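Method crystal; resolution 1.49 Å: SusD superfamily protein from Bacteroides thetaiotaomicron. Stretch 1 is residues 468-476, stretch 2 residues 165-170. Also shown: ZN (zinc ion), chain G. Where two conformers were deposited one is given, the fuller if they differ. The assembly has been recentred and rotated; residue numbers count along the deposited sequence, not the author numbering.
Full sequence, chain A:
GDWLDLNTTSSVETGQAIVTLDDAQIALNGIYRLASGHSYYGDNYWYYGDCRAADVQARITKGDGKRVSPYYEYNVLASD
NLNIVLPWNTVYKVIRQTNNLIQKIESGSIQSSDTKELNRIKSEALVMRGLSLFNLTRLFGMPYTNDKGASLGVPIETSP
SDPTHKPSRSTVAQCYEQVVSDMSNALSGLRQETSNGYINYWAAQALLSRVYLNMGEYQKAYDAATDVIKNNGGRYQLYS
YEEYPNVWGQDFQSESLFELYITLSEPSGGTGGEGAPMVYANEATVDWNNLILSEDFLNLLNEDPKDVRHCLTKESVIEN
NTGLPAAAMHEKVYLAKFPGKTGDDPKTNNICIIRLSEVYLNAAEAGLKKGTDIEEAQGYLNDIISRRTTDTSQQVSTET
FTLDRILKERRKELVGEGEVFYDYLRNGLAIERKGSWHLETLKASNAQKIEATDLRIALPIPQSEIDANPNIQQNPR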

# COMPACT_ATOMS: atom_id res chain seq x y z
N ALA A 468 1.18 26.79 11.34
CA ALA A 468 0.06 26.90 12.31
C ALA A 468 0.41 26.47 13.74
O ALA A 468 -0.16 26.97 14.70
CB ALA A 468 -1.09 26.06 11.84
N ASN A 469 1.32 25.52 13.88
CA ASN A 469 1.53 24.80 15.16
C ASN A 469 3.06 24.77 15.40
O ASN A 469 3.76 23.93 14.82
CB ASN A 469 0.92 23.40 15.07
CG ASN A 469 1.03 22.61 16.40
OD1 ASN A 469 1.67 23.08 17.34
ND2 ASN A 469 0.37 21.43 16.46
N PRO A 470 3.56 25.67 16.25
CA PRO A 470 5.00 25.70 16.55
C PRO A 470 5.55 24.45 17.26
O PRO A 470 6.76 24.29 17.32
CB PRO A 470 5.14 26.94 17.46
CG PRO A 470 3.77 27.15 18.02
CD PRO A 470 2.82 26.72 16.97
N ASN A 471 4.67 23.58 17.78
CA ASN A 471 5.05 22.32 18.42
C ASN A 471 5.34 21.21 17.43
O ASN A 471 5.77 20.13 17.82
CB ASN A 471 3.96 21.83 19.40
CG ASN A 471 3.69 22.81 20.49
OD1 ASN A 471 4.63 23.42 21.01
ND2 ASN A 471 2.41 23.01 20.83
N ILE A 472 5.04 21.44 16.14
CA ILE A 472 5.29 20.45 15.10
C ILE A 472 6.63 20.75 14.44
O ILE A 472 6.82 21.80 13.85
CB ILE A 472 4.20 20.45 14.02
CG1 ILE A 472 2.81 20.20 14.64
CG2 ILE A 472 4.50 19.44 12.91
CD1 ILE A 472 2.58 18.80 15.04
N GLN A 473 7.58 19.84 14.59
CA GLN A 473 8.89 19.98 13.99
C GLN A 473 8.86 19.44 12.56
O GLN A 473 8.22 18.46 12.27
CB GLN A 473 9.89 19.12 14.74
CG GLN A 473 10.17 19.52 16.13
CD GLN A 473 11.35 18.69 16.70
OE1 GLN A 473 12.35 18.42 16.00
NE2 GLN A 473 11.22 18.26 17.95
N GLN A 474 9.58 20.10 11.67
CA GLN A 474 9.73 19.60 10.31
C GLN A 474 10.81 18.50 10.27
O GLN A 474 11.75 18.47 11.11
CB GLN A 474 10.17 20.77 9.40
CG GLN A 474 10.26 20.50 7.90
CD GLN A 474 9.03 19.82 7.33
OE1 GLN A 474 8.86 18.60 7.43
NE2 GLN A 474 8.14 20.62 6.73
N ASN A 475 10.63 17.59 9.34
CA ASN A 475 11.67 16.60 9.03
C ASN A 475 12.92 17.28 8.49
O ASN A 475 12.82 18.13 7.62
CB ASN A 475 11.16 15.55 8.06
CG ASN A 475 10.18 14.62 8.70
OD1 ASN A 475 10.40 14.22 9.86
ND2 ASN A 475 9.09 14.28 8.02
N PRO A 476 14.10 16.87 8.96
CA PRO A 476 15.31 17.48 8.43
C PRO A 476 15.59 17.16 6.97
O PRO A 476 15.10 16.17 6.42
CB PRO A 476 16.42 16.93 9.34
CG PRO A 476 15.89 15.80 9.99
CD PRO A 476 14.37 15.90 10.02
ZN ZN G . -3.70 20.74 24.86
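Stretch 2 165-170: HKPSRS

Two irregular segments can be held together without strand pairing when side-chain amides and a guanidinium bond to the partner, and residues 165-170 illustrate the principle. The segment is extended, without regular helix or strand, and runs in the same general direction as stretch 1: Lys-166 lies nearest Asn-469 and Ser-168 nearest Asn-471, with CA atoms 6.2 and 5.4 Å apart. More than 300 residues separate the partners in sequence.

At the start, His-165 makes no contact with stretch 1; its ND1 instead binds the zinc ion ZN at 2.0 Å. Contact begins at Lys-166, whose side chain is modelled only to CB. Its CA-to-CB bond points toward stretch 1, and Lys-166 CB lies 3.3 Å from Asn-469 OD1, while the Lys-166 carbonyl O accepts a hydrogen bond from Asn-471 ND2 at 3.2 Å. Pro-167 directs its CB away, yet its carbonyl O receives Asn-469 ND2 at 3.0 Å and also meets Ile-472 CD1 at 3.4 Å. Both asparagines belong to a type I turn, in which Asn-469 OD1 accepts the Asn-471 N at 3.1 Å, so the Asn-469 amide both reaches across through ND2 and braces its own turn through OD1.

Ser-168 contributes a looser contact, its OG 3.6 Å from Asn-471 CB. Arg-169 then provides the largest buried area. Its CD passes Ile-472 CG2 at 4.0 Å, and the guanidinium meets its acceptors edge-on: NH1 donates to Gln-473 O at 2.8 Å, and NH1 and NH2 share Asn-475 OD1 at 3.1 and 2.9 Å. A water bridges the two backbones, accepting from Arg-169 N at 3.2 Å and Gln-473 N at 3.1 Å and donating to Asn-471 O at 2.7 Å. Ser-170 lies beyond reach, ending the contact.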

# COMPACT_ATOMS: atom_id res chain seq x y z
N HIS A 165 -6.12 22.47 21.20
CA HIS A 165 -4.92 21.72 21.53
C HIS A 165 -4.01 21.62 20.33
O HIS A 165 -4.43 21.19 19.25
CB HIS A 165 -5.36 20.32 21.97
CG HIS A 165 -4.23 19.38 22.28
ND1 HIS A 165 -3.29 19.65 23.25
CD2 HIS A 165 -3.94 18.16 21.79
CE1 HIS A 165 -2.45 18.64 23.32
NE2 HIS A 165 -2.81 17.72 22.44
N LYS A 166 -2.77 22.07 20.49
CA LYS A 166 -1.78 21.85 19.44
C LYS A 166 -0.86 20.68 19.80
O LYS A 166 0.11 20.86 20.54
CB LYS A 166 -0.95 23.13 19.27
N PRO A 167 -1.12 19.48 19.24
CA PRO A 167 -0.29 18.36 19.67
C PRO A 167 1.09 18.36 19.07
O PRO A 167 1.47 19.25 18.26
CB PRO A 167 -1.07 17.13 19.18
CG PRO A 167 -2.47 17.66 18.85
CD PRO A 167 -2.15 19.02 18.28
N SER A 168 1.87 17.39 19.49
CA SER A 168 3.19 17.29 18.96
C SER A 168 3.24 16.00 18.20
O SER A 168 2.37 15.13 18.32
CB SER A 168 4.21 17.33 20.07
OG SER A 168 4.05 18.55 20.77
N ARG A 169 4.26 15.87 17.37
CA ARG A 169 4.52 14.60 16.72
C ARG A 169 4.97 13.60 17.79
O ARG A 169 5.81 13.92 18.62
CB ARG A 169 5.62 14.74 15.70
CG ARG A 169 5.26 15.68 14.56
CD ARG A 169 6.44 15.97 13.68
NE ARG A 169 6.84 14.79 12.94
CZ ARG A 169 7.91 14.70 12.13
NH1 ARG A 169 8.71 15.75 11.92
NH2 ARG A 169 8.16 13.57 11.52
N SER A 170 4.39 12.43 17.78
CA SER A 170 4.86 11.30 18.60
C SER A 170 6.00 10.65 17.86
O SER A 170 6.22 10.97 16.68
CB SER A 170 3.70 10.34 18.88
OG SER A 170 2.81 10.88 19.85
O HOH W 1 6.70 17.79 16.81